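Local coordinates for L-asparaginase 1 (Escherichia coli, PDB 6NXC), which catalyses the hydrolysis of L-asparagine to L-aspartate and ammonium, as a homotetramer that also binds asparagine at an allosteric site, at residues S48-Q52 with T70-Y74; I133-S137 with N151-A155; S281-V286 with T339-R343; Q230-T236 with V254-R260. The protein carries 1 engineered substitution. One frame throughout, in Å; residues are numbered along the deposited sequence.

Contact 1 (S48-Q52 with T70-Y74); sequences SGHLQ and TIHEY
S48 meets E73 through its backbone: N of S48 lies 2.9 Å from OE2 of E73 and donates to it from above the carboxylate plane, 38° out of it. Next along the chain, N of G49 points to the other oxygen, OE1 of E73, in a weak bond of 3.1 Å. G49 takes a positive phi (77°) and occupies the N-cap position of helix 50-56. The E73 carboxylate therefore sits at the start of this helix, where its charge would be expected to interact favourably with the helix dipole. It reaches there on an extended chain from strand 68-78, an outermost strand, within this chain, of the large mixed sheet of the N-terminal asparaginase fold, so the contact clamps a helix start onto that sheet's margin. L51 turns its side chain to the strand, CD2 lying 4.3 Å from CD1 of I71, and both side chains also touch Y30 of the adjoining strand 25-32. Q52 does two jobs. Its CG packs against the branches of I71, 3.7 Å from CG2 and 3.8 Å from CD1 of that residue. A bend at chi2 (101°) then swings the amide across the E73 side chain at roughly a right angle, and NE2 of Q52 donates to the anti side of OE1 of E73. At 2.5 Å between these two atoms the bond is suspiciously short, and its length should be read with caution.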
loop_
_atom_site.group_PDB
_atom_site.type_symbol
_atom_site.label_atom_id
_atom_site.label_comp_id
_atom_site.label_asym_id
_atom_site.label_seq_id
_atom_site.Cartn_x
_atom_site.Cartn_y
_atom_site.Cartn_z
ATOM N N SER B 48 4.014 -38.958 6.433
ATOM C CA SER B 48 4.796 -39.011 5.178
ATOM C C SER B 48 6.272 -39.067 5.547
ATOM O O SER B 48 6.973 -39.841 4.945
ATOM C CB SER B 48 4.466 -37.858 4.250
ATOM O OG SER B 48 3.425 -38.217 3.341
ATOM N N GLY B 49 6.757 -38.275 6.510
ATOM C CA GLY B 49 8.216 -38.165 6.782
ATOM C C GLY B 49 8.988 -37.296 5.776
ATOM O O GLY B 49 10.213 -37.053 5.982
ATOM N N HIS B 50 8.306 -36.790 4.753
ATOM C CA HIS B 50 8.872 -36.015 3.632
ATOM C C HIS B 50 9.392 -34.644 4.109
ATOM O O HIS B 50 10.481 -34.296 3.719
ATOM C CB HIS B 50 7.819 -35.878 2.542
ATOM C CG HIS B 50 8.429 -35.523 1.243
ATOM N ND1 HIS B 50 7.831 -34.647 0.370
ATOM C CD2 HIS B 50 9.586 -35.922 0.680
ATOM C CE1 HIS B 50 8.591 -34.528 -0.695
ATOM N NE2 HIS B 50 9.674 -35.298 -0.526
ATOM N N LEU B 51 8.638 -33.883 4.919
ATOM C CA LEU B 51 9.085 -32.564 5.445
ATOM C C LEU B 51 10.433 -32.708 6.187
ATOM O O LEU B 51 11.364 -31.935 5.916
ATOM C CB LEU B 51 8.038 -31.943 6.394
ATOM C CG LEU B 51 8.694 -30.828 7.221
ATOM C CD1 LEU B 51 8.886 -29.650 6.288
ATOM C CD2 LEU B 51 7.941 -30.482 8.497
ATOM N N GLN B 52 10.510 -33.574 7.173
ATOM C CA GLN B 52 11.671 -33.780 8.051
ATOM C C GLN B 52 12.961 -34.177 7.252
ATOM O O GLN B 52 14.047 -33.704 7.557
ATOM C CB GLN B 52 11.299 -34.861 9.041
ATOM C CG GLN B 52 10.043 -34.570 9.853
ATOM C CD GLN B 52 8.771 -35.278 9.399
ATOM O OE1 GLN B 52 8.336 -35.248 8.210
ATOM N NE2 GLN B 52 8.180 -35.983 10.348
ATOM N N THR B 70 13.038 -29.695 17.029
ATOM C CA THR B 70 12.492 -31.066 17.117
ATOM C C THR B 70 11.129 -31.034 16.417
ATOM O O THR B 70 10.339 -30.160 16.799
ATOM C CB THR B 70 12.314 -31.467 18.585
ATOM O OG1 THR B 70 13.626 -31.475 19.123
ATOM C CG2 THR B 70 11.784 -32.884 18.699
ATOM N N ILE B 71 10.918 -31.853 15.384
ATOM C CA ILE B 71 9.594 -31.972 14.682
ATOM C C ILE B 71 8.767 -33.103 15.276
ATOM O O ILE B 71 9.229 -34.280 15.265
ATOM C CB ILE B 71 9.800 -32.149 13.151
ATOM C CG1 ILE B 71 10.608 -30.980 12.625
ATOM C CG2 ILE B 71 8.449 -32.344 12.385
ATOM C CD1 ILE B 71 11.138 -31.245 11.259
ATOM N N HIS B 72 7.520 -32.777 15.622
ATOM C CA HIS B 72 6.442 -33.713 15.977
ATOM C C HIS B 72 5.515 -33.737 14.771
ATOM O O HIS B 72 4.832 -32.773 14.572
ATOM C CB HIS B 72 5.776 -33.311 17.282
ATOM C CG HIS B 72 4.563 -34.173 17.530
ATOM N ND1 HIS B 72 3.369 -33.686 18.152
ATOM C CD2 HIS B 72 4.324 -35.451 17.172
ATOM C CE1 HIS B 72 2.478 -34.658 18.153
ATOM N NE2 HIS B 72 3.030 -35.738 17.506
ATOM N N GLU B 73 5.546 -34.810 13.980
ATOM C CA GLU B 73 4.626 -34.964 12.827
ATOM C C GLU B 73 3.305 -35.581 13.303
ATOM O O GLU B 73 3.309 -36.635 13.917
ATOM C CB GLU B 73 5.283 -35.812 11.732
ATOM C CG GLU B 73 4.413 -35.976 10.493
ATOM C CD GLU B 73 4.936 -37.097 9.579
ATOM O OE1 GLU B 73 6.128 -37.024 9.266
ATOM O OE2 GLU B 73 4.137 -38.055 9.199
ATOM N N TYR B 74 2.166 -34.954 13.013
ATOM C CA TYR B 74 0.848 -35.391 13.524
ATOM C C TYR B 74 0.448 -36.594 12.670
ATOM O O TYR B 74 0.895 -36.597 11.469
ATOM C CB TYR B 74 -0.117 -34.221 13.436
ATOM C CG TYR B 74 -0.088 -33.301 14.638
ATOM C CD1 TYR B 74 1.114 -32.908 15.223
ATOM C CD2 TYR B 74 -1.251 -32.708 15.093
ATOM C CE1 TYR B 74 1.164 -31.999 16.293
ATOM C CE2 TYR B 74 -1.226 -31.756 16.127
ATOM C CZ TYR B 74 -0.034 -31.457 16.760
ATOM O OH TYR B 74 0.002 -30.575 17.794
#

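Contact 2 (I133-S137 with N151-A155); sequences IVTGS and NLLNA
One hydrogen bond links N151 to G136. ND2 of N151 donates to O of G136 at 2.9 Å, with an N-H...O angle of 155°; the acceptor lies close to the plane of the amide, while the donor stands 26° off the carbonyl plane. This ties the helical side chain to the backbone just beyond T135, and the other end of the amide is held too, since OD1 of N151 accepts from N of N172. T135 brings its hydroxyl near the same side chain, OG1 lying 3.4 Å from CB of N151, but the hydrogen bond of that hydroxyl goes to O of F170 in strand 167-171. Apolar packing adds to this. With OG1 of T135 anti to the backbone N (chi1 -157°), CG2 is placed between N and the carbonyl carbon and reaches CB of A155 at 3.8 Å. CG2 of I133 meets the same methyl at 4.1 Å, so CB of A155 rests on I133 and T135, two alternate residues of the strand. Separately, the CD1 methyl of I133 lies against a backbone carbonyl, 3.6 Å from O of A155. Strand 132-135 and helix 148-161 are the first two elements of a beta-alpha-beta unit completed by strand 167-171; the axes of segments 133-135 and 151-155 run antiparallel, 9.1 Å apart at their closest, with strand 104-108 on the other flank of strand 132-135, where V106 and L108 pack against T135 and L152.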
loop_
_atom_site.group_PDB
_atom_site.type_symbol
_atom_site.label_atom_id
_atom_site.label_comp_id
_atom_site.label_asym_id
_atom_site.label_seq_id
_atom_site.Cartn_x
_atom_site.Cartn_y
_atom_site.Cartn_z
ATOM N N ILE B 133 4.313 -19.593 17.575
ATOM C CA ILE B 133 4.249 -18.964 16.240
ATOM C C ILE B 133 3.660 -19.950 15.250
ATOM O O ILE B 133 4.234 -21.052 15.005
ATOM C CB ILE B 133 5.654 -18.546 15.776
ATOM C CG1 ILE B 133 6.424 -17.729 16.829
ATOM C CG2 ILE B 133 5.517 -17.872 14.436
ATOM C CD1 ILE B 133 7.712 -17.086 16.303
ATOM N N VAL B 134 2.544 -19.557 14.626
ATOM C CA VAL B 134 1.936 -20.383 13.589
ATOM C C VAL B 134 2.492 -19.880 12.254
ATOM O O VAL B 134 2.489 -18.676 12.038
ATOM C CB VAL B 134 0.402 -20.307 13.681
ATOM C CG1 VAL B 134 -0.279 -21.263 12.755
ATOM C CG2 VAL B 134 -0.123 -20.508 15.127
ATOM N N THR B 135 2.824 -20.798 11.378
ATOM C CA THR B 135 3.313 -20.514 9.994
ATOM C C THR B 135 3.011 -21.680 9.061
ATOM O O THR B 135 2.543 -22.740 9.470
ATOM C CB THR B 135 4.804 -20.091 10.034
ATOM O OG1 THR B 135 5.049 -19.343 8.833
ATOM C CG2 THR B 135 5.807 -21.225 10.113
ATOM N N GLY B 136 3.310 -21.463 7.786
ATOM C CA GLY B 136 3.106 -22.437 6.734
ATOM C C GLY B 136 3.482 -21.829 5.415
ATOM O O GLY B 136 4.458 -21.058 5.392
ATOM N N SER B 137 2.915 -22.360 4.338
ATOM C CA SER B 137 3.307 -21.837 3.040
ATOM C C SER B 137 2.195 -22.010 2.044
ATOM O O SER B 137 1.261 -22.829 2.217
ATOM C CB SER B 137 4.543 -22.539 2.533
ATOM O OG SER B 137 4.278 -23.895 2.418
ATOM N N ASN B 151 9.539 -19.032 5.331
ATOM C CA ASN B 151 8.608 -18.791 6.479
ATOM C C ASN B 151 9.043 -19.645 7.672
ATOM O O ASN B 151 8.929 -19.182 8.796
ATOM C CB ASN B 151 7.153 -19.147 6.134
ATOM C CG ASN B 151 6.502 -18.095 5.238
ATOM O OD1 ASN B 151 6.955 -16.946 5.248
ATOM N ND2 ASN B 151 5.418 -18.425 4.521
ATOM N N LEU B 152 9.440 -20.885 7.455
ATOM C CA LEU B 152 9.779 -21.755 8.618
ATOM C C LEU B 152 11.089 -21.284 9.227
ATOM O O LEU B 152 11.240 -21.214 10.502
ATOM C CB LEU B 152 9.778 -23.246 8.250
ATOM C CG LEU B 152 10.215 -24.208 9.385
ATOM C CD1 LEU B 152 9.350 -24.149 10.655
ATOM C CD2 LEU B 152 10.252 -25.640 8.849
ATOM N N LEU B 153 12.067 -21.051 8.396
ATOM C CA LEU B 153 13.383 -20.546 8.921
ATOM C C LEU B 153 13.189 -19.270 9.732
ATOM O O LEU B 153 13.762 -19.145 10.793
ATOM C CB LEU B 153 14.322 -20.291 7.770
ATOM C CG LEU B 153 15.734 -20.087 8.262
ATOM C CD1 LEU B 153 16.629 -21.203 7.828
ATOM C CD2 LEU B 153 16.246 -18.749 7.790
ATOM N N ASN B 154 12.423 -18.313 9.212
ATOM C CA ASN B 154 12.155 -17.055 9.971
ATOM C C ASN B 154 11.426 -17.314 11.273
ATOM O O ASN B 154 11.759 -16.731 12.329
ATOM C CB ASN B 154 11.322 -16.141 9.097
ATOM C CG ASN B 154 12.130 -15.406 8.023
ATOM O OD1 ASN B 154 11.673 -15.204 6.879
ATOM N ND2 ASN B 154 13.333 -15.023 8.329
ATOM N N ALA B 155 10.406 -18.173 11.241
ATOM C CA ALA B 155 9.651 -18.511 12.473
ATOM C C ALA B 155 10.600 -19.099 13.521
ATOM O O ALA B 155 10.476 -18.713 14.706
ATOM C CB ALA B 155 8.552 -19.499 12.134
#

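Contact 3 (S281-V286 with T339-R343); sequences SDRGIV and TETIR
R343 leaves its helix with CG anti to the carbonyl carbon (chi1 -73°) and stays extended from CG to NE, which carries its guanidinium to the end of helix 271-282. That helix closes in a Schellman motif: G284, at positive phi, is the C-prime residue, with its N bonded to O of S281 and N of I285 bonded to O of A280. R343 binds the outside of this turn. Its NH2 donates to O of I285 at 2.8 Å, in the guanidinium plane but from above the carbonyl plane, and to O of S281 at 2.9 Å, there along a lone pair. O of S281 is thus held by two donors, N of G284 and NH2 of R343. One turn before R343, T339 lays CG2 over the centre of the guanidinium face, 3.4 Å above it, and the same methyl is 3.4 Å from O of G284. Where the chain enters strand 286-291, CG2 of V286 packs 3.9 Å from CG2 of I342, the two side chains crossing at about a right angle, while L329 and L332 of helix 322-333 join this packing. A water lies 2.9 Å from OG of S281 and accepts a weak bond from NE of R343.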
loop_
_atom_site.group_PDB
_atom_site.type_symbol
_atom_site.label_atom_id
_atom_site.label_comp_id
_atom_site.label_asym_id
_atom_site.label_seq_id
_atom_site.Cartn_x
_atom_site.Cartn_y
_atom_site.Cartn_z
ATOM N N SER B 281 -31.864 -13.513 21.815
ATOM C CA SER B 281 -31.182 -13.087 23.030
ATOM C C SER B 281 -32.049 -13.423 24.263
ATOM O O SER B 281 -31.484 -13.841 25.313
ATOM C CB SER B 281 -30.752 -11.674 22.929
ATOM O OG SER B 281 -29.640 -11.584 21.972
ATOM N N ASP B 282 -33.369 -13.297 24.123
ATOM C CA ASP B 282 -34.354 -13.787 25.141
ATOM C C ASP B 282 -34.045 -15.244 25.530
ATOM O O ASP B 282 -34.131 -15.547 26.705
ATOM C CB ASP B 282 -35.794 -13.574 24.638
ATOM C CG ASP B 282 -36.208 -12.094 24.637
ATOM O OD1 ASP B 282 -35.445 -11.286 25.229
ATOM O OD2 ASP B 282 -37.297 -11.741 24.022
ATOM N N ARG B 283 -33.806 -16.126 24.568
ATOM C CA ARG B 283 -33.557 -17.559 24.809
ATOM C C ARG B 283 -32.127 -17.854 25.201
ATOM O O ARG B 283 -31.830 -19.058 25.304
ATOM C CB ARG B 283 -33.883 -18.389 23.576
ATOM C CG ARG B 283 -35.366 -18.487 23.287
ATOM C CD ARG B 283 -35.558 -18.825 21.829
ATOM N NE ARG B 283 -36.650 -19.754 21.568
ATOM C CZ ARG B 283 -37.940 -19.442 21.496
ATOM N NH1 ARG B 283 -38.361 -18.206 21.719
ATOM N NH2 ARG B 283 -38.823 -20.394 21.231
ATOM N N GLY B 284 -31.290 -16.850 25.471
ATOM C CA GLY B 284 -29.961 -17.051 26.067
ATOM C C GLY B 284 -28.880 -17.162 24.992
ATOM O O GLY B 284 -27.688 -17.397 25.347
ATOM N N ILE B 285 -29.271 -16.944 23.737
ATOM C CA ILE B 285 -28.291 -16.983 22.633
ATOM C C ILE B 285 -27.440 -15.702 22.657
ATOM O O ILE B 285 -27.982 -14.574 22.856
ATOM C CB ILE B 285 -29.053 -17.194 21.328
ATOM C CG1 ILE B 285 -29.738 -18.562 21.248
ATOM C CG2 ILE B 285 -28.117 -16.934 20.171
ATOM C CD1 ILE B 285 -30.718 -18.648 20.176
ATOM N N VAL B 286 -26.095 -15.826 22.552
ATOM C CA VAL B 286 -25.170 -14.666 22.489
ATOM C C VAL B 286 -25.128 -14.197 21.041
ATOM O O VAL B 286 -24.655 -14.948 20.173
ATOM C CB VAL B 286 -23.777 -15.034 23.013
ATOM C CG1 VAL B 286 -22.831 -13.854 22.788
ATOM C CG2 VAL B 286 -23.863 -15.483 24.479
ATOM N N THR B 339 -24.508 -16.561 30.844
ATOM C CA THR B 339 -24.813 -15.786 29.626
ATOM C C THR B 339 -24.469 -14.309 29.812
ATOM O O THR B 339 -23.862 -13.696 28.856
ATOM C CB THR B 339 -26.227 -16.055 29.138
ATOM O OG1 THR B 339 -26.349 -17.440 28.835
ATOM C CG2 THR B 339 -26.472 -15.342 27.831
ATOM N N GLU B 340 -24.830 -13.689 30.927
ATOM C CA GLU B 340 -24.567 -12.238 31.117
ATOM C C GLU B 340 -23.067 -12.007 31.124
ATOM O O GLU B 340 -22.626 -11.021 30.446
ATOM C CB GLU B 340 -25.172 -11.703 32.424
ATOM C CG GLU B 340 -24.680 -10.326 32.811
ATOM C CD GLU B 340 -25.123 -9.869 34.193
ATOM O OE1 GLU B 340 -26.226 -10.282 34.604
ATOM O OE2 GLU B 340 -24.338 -9.148 34.879
ATOM N N THR B 341 -22.286 -12.915 31.733
ATOM C CA THR B 341 -20.828 -12.742 31.832
ATOM C C THR B 341 -20.199 -12.962 30.453
ATOM O O THR B 341 -19.234 -12.259 30.166
ATOM C CB THR B 341 -20.172 -13.691 32.836
ATOM O OG1 THR B 341 -20.753 -13.461 34.123
ATOM C CG2 THR B 341 -18.687 -13.487 32.906
ATOM N N ILE B 342 -20.684 -13.944 29.704
ATOM C CA ILE B 342 -20.181 -14.124 28.297
ATOM C C ILE B 342 -20.425 -12.860 27.452
ATOM O O ILE B 342 -19.491 -12.428 26.682
ATOM C CB ILE B 342 -20.765 -15.395 27.670
ATOM C CG1 ILE B 342 -20.248 -16.591 28.475
ATOM C CG2 ILE B 342 -20.353 -15.476 26.237
ATOM C CD1 ILE B 342 -20.929 -17.873 28.148
ATOM N N ARG B 343 -21.612 -12.262 27.569
ATOM C CA ARG B 343 -21.973 -11.095 26.756
ATOM C C ARG B 343 -21.005 -9.996 27.113
ATOM O O ARG B 343 -20.604 -9.230 26.214
ATOM C CB ARG B 343 -23.448 -10.674 26.924
ATOM C CG ARG B 343 -24.448 -11.621 26.264
ATOM C CD ARG B 343 -25.920 -11.320 26.621
ATOM N NE ARG B 343 -26.777 -12.186 25.812
ATOM C CZ ARG B 343 -27.919 -12.746 26.218
ATOM N NH1 ARG B 343 -28.436 -12.449 27.399
ATOM N NH2 ARG B 343 -28.632 -13.500 25.397
HETATM O O HOH W 1 -26.907 -11.335 22.814
#

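Contact 4 (Q230-T236 with V254-R260); sequences QPIGVVT and VKALILR. With ASN (asparagine), chain O.
The carboxylate oxygen O of the bound asparagine is gripped by two nitrogens of R260, NE at 2.7 Å and NH2 at 2.9 Å, while NH1 of the same guanidinium donates to OG1 of T236. R260 and T236 lie near the C-terminal ends of paired parallel strands, 232-236 and 256-261, the two strands of a beta-alpha-beta unit crossing over through helix 243-250. OG1 of T236, in the guanidinium plane (1° out of it), and the ligand oxygen together restrain the head. Both side chains leave the same face of the sheet, and a bend at chi3 (55°) of R260 turns NH1 toward OG1. Asparagine at this position is the allosteric activator, so the strand end directly presents a binding residue; O of R260 is bonded to NE2 of Q292, a residue of the same pocket. The register is that of parallel strands, each bonding residue of the first facing two neighbours of its partner: N of G233 to O of A256, O of G233 to N of I258 (2.8 Å), N of V235 to O of I258, and O of V235 to N of R260. The strand axes are 4.7 Å apart and inclined by 17°. I232, V234, A256 and I258 share a face with T236 and R260, CG2 of I232 coming within 4.2 Å of CD1 of I258. V235, L257 and L259 lie on the other face. At the opposite end NZ of K255 donates, on a lone pair in the carbonyl plane, to OE1 of Q230 at 2.7 Å.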
loop_
_atom_site.group_PDB
_atom_site.type_symbol
_atom_site.label_atom_id
_atom_site.label_comp_id
_atom_site.label_asym_id
_atom_site.label_seq_id
_atom_site.Cartn_x
_atom_site.Cartn_y
_atom_site.Cartn_z
ATOM N N GLN B 230 -19.164 -26.125 19.774
ATOM C CA GLN B 230 -20.298 -25.302 20.259
ATOM C C GLN B 230 -21.064 -24.923 19.015
ATOM O O GLN B 230 -20.392 -24.550 18.037
ATOM C CB GLN B 230 -19.812 -24.013 20.901
ATOM C CG GLN B 230 -18.941 -24.229 22.126
ATOM C CD GLN B 230 -19.743 -24.719 23.306
ATOM O OE1 GLN B 230 -20.987 -24.687 23.297
ATOM N NE2 GLN B 230 -19.034 -25.087 24.353
ATOM N N PRO B 231 -22.420 -25.015 18.987
ATOM C CA PRO B 231 -23.152 -24.647 17.764
ATOM C C PRO B 231 -23.187 -23.111 17.725
ATOM O O PRO B 231 -23.883 -22.358 18.504
ATOM C CB PRO B 231 -24.518 -25.307 17.967
ATOM C CG PRO B 231 -24.686 -25.263 19.496
ATOM C CD PRO B 231 -23.304 -25.589 20.038
ATOM N N ILE B 232 -22.513 -22.590 16.715
ATOM C CA ILE B 232 -22.465 -21.110 16.447
ATOM C C ILE B 232 -22.779 -20.888 14.983
ATOM O O ILE B 232 -22.148 -21.566 14.154
ATOM C CB ILE B 232 -21.053 -20.556 16.751
ATOM C CG1 ILE B 232 -20.665 -20.896 18.190
ATOM C CG2 ILE B 232 -20.951 -19.046 16.440
ATOM C CD1 ILE B 232 -19.248 -20.606 18.613
ATOM N N GLY B 233 -23.727 -20.022 14.706
ATOM C CA GLY B 233 -24.115 -19.659 13.335
ATOM C C GLY B 233 -23.470 -18.349 12.890
ATOM O O GLY B 233 -23.201 -17.465 13.759
ATOM N N VAL B 234 -23.070 -18.316 11.630
ATOM C CA VAL B 234 -22.370 -17.139 11.076
ATOM C C VAL B 234 -23.287 -16.609 9.960
ATOM O O VAL B 234 -23.362 -17.223 8.900
ATOM C CB VAL B 234 -20.961 -17.504 10.554
ATOM C CG1 VAL B 234 -20.340 -16.291 9.926
ATOM C CG2 VAL B 234 -20.018 -18.013 11.658
ATOM N N VAL B 235 -23.978 -15.502 10.252
ATOM C CA VAL B 235 -24.933 -14.855 9.333
ATOM C C VAL B 235 -24.323 -13.651 8.626
ATOM O O VAL B 235 -23.801 -12.837 9.266
ATOM C CB VAL B 235 -26.122 -14.395 10.153
ATOM C CG1 VAL B 235 -27.165 -13.776 9.265
ATOM C CG2 VAL B 235 -26.696 -15.525 10.976
ATOM N N THR B 236 -24.288 -13.684 7.321
ATOM C CA THR B 236 -23.876 -12.595 6.481
ATOM C C THR B 236 -25.124 -11.772 6.244
ATOM O O THR B 236 -26.109 -12.305 5.715
ATOM C CB THR B 236 -23.230 -13.082 5.207
ATOM O OG1 THR B 236 -22.041 -13.760 5.657
ATOM C CG2 THR B 236 -22.882 -11.869 4.336
ATOM N N VAL B 254 -28.448 -23.839 18.663
ATOM C CA VAL B 254 -27.468 -22.723 18.399
ATOM C C VAL B 254 -27.300 -21.970 19.696
ATOM O O VAL B 254 -28.336 -21.795 20.384
ATOM C CB VAL B 254 -27.783 -21.872 17.155
ATOM C CG1 VAL B 254 -27.664 -20.396 17.385
ATOM C CG2 VAL B 254 -26.892 -22.251 15.977
ATOM N N LYS B 255 -26.053 -21.734 20.140
ATOM C CA LYS B 255 -25.720 -21.035 21.404
ATOM C C LYS B 255 -25.321 -19.571 21.165
ATOM O O LYS B 255 -25.277 -18.794 22.102
ATOM C CB LYS B 255 -24.590 -21.744 22.112
ATOM C CG LYS B 255 -25.079 -23.012 22.821
ATOM C CD LYS B 255 -24.251 -23.319 24.021
ATOM C CE LYS B 255 -24.057 -24.799 24.203
ATOM N NZ LYS B 255 -22.914 -25.054 25.121
ATOM N N ALA B 256 -24.886 -19.270 19.928
ATOM C CA ALA B 256 -24.376 -17.932 19.598
ATOM C C ALA B 256 -24.556 -17.726 18.105
ATOM O O ALA B 256 -24.671 -18.679 17.368
ATOM C CB ALA B 256 -22.943 -17.814 20.047
ATOM N N LEU B 257 -24.751 -16.494 17.756
ATOM C CA LEU B 257 -24.843 -16.066 16.372
ATOM C C LEU B 257 -23.836 -14.922 16.187
ATOM O O LEU B 257 -23.881 -13.940 16.948
ATOM C CB LEU B 257 -26.290 -15.603 16.387
ATOM C CG LEU B 257 -27.121 -15.999 15.216
ATOM C CD1 LEU B 257 -28.575 -15.839 15.612
ATOM C CD2 LEU B 257 -26.680 -15.042 14.115
ATOM N N ILE B 258 -23.101 -14.938 15.072
ATOM C CA ILE B 258 -22.211 -13.849 14.602
ATOM C C ILE B 258 -22.910 -13.260 13.403
ATOM O O ILE B 258 -23.320 -14.033 12.523
ATOM C CB ILE B 258 -20.827 -14.389 14.250
ATOM C CG1 ILE B 258 -20.126 -14.988 15.462
ATOM C CG2 ILE B 258 -20.019 -13.303 13.628
ATOM C CD1 ILE B 258 -18.818 -15.618 15.121
ATOM N N LEU B 259 -23.189 -11.949 13.473
ATOM C CA LEU B 259 -23.760 -11.190 12.365
ATOM C C LEU B 259 -22.594 -10.456 11.686
ATOM O O LEU B 259 -21.918 -9.647 12.318
ATOM C CB LEU B 259 -24.734 -10.114 12.839
ATOM C CG LEU B 259 -25.865 -10.574 13.724
ATOM C CD1 LEU B 259 -26.727 -9.390 14.098
ATOM C CD2 LEU B 259 -26.685 -11.674 13.113
ATOM N N ARG B 260 -22.383 -10.762 10.435
ATOM C CA ARG B 260 -21.465 -9.954 9.572
ATOM C C ARG B 260 -22.244 -8.835 8.979
ATOM O O ARG B 260 -22.778 -9.012 7.908
ATOM C CB ARG B 260 -20.796 -10.832 8.538
ATOM C CG ARG B 260 -20.000 -12.012 9.059
ATOM C CD ARG B 260 -19.255 -12.857 8.031
ATOM N NE ARG B 260 -18.383 -12.067 7.220
ATOM C CZ ARG B 260 -18.591 -11.696 5.944
ATOM N NH1 ARG B 260 -19.653 -12.131 5.254
ATOM N NH2 ARG B 260 -17.692 -10.912 5.368
HETATM N N ASN O . -14.496 -8.841 8.714
HETATM C CA ASN O . -14.083 -9.683 7.507
HETATM C C ASN O . -15.062 -10.857 7.373
HETATM O O ASN O . -16.246 -10.607 7.856
HETATM C CB ASN O . -12.628 -10.152 7.660
HETATM C CG ASN O . -12.410 -11.140 8.799
HETATM O OD1 ASN O . -13.150 -11.127 9.765
HETATM N ND2 ASN O . -11.496 -12.070 8.651
HETATM O OXT ASN O . -14.680 -12.001 6.824
#

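In the fold
The contacts divide between the two halves of the chain. Contacts 1 and 2 share the large mixed sheet, with centres 15 Å apart. Contact 2 borders the catalytic site (side chains of S137 and the nucleophile T34 about 4 Å apart), while contact 1 stands farther off (L51 and T34, about 11 Å). Contact 4 lies in the C-terminal parallel sheet; contact 3, its centre 13 Å away, enters that sheet through V286, which joins K255 and L257 by probable backbone hydrogen bonds (O of V286 to N of L257, 2.9 Å). Contact 4 holds R260 of the allosteric pocket, about 10 Å between side chains from the engineered A182. Contacts 2 and 4 lie 31 Å apart, centre to centre.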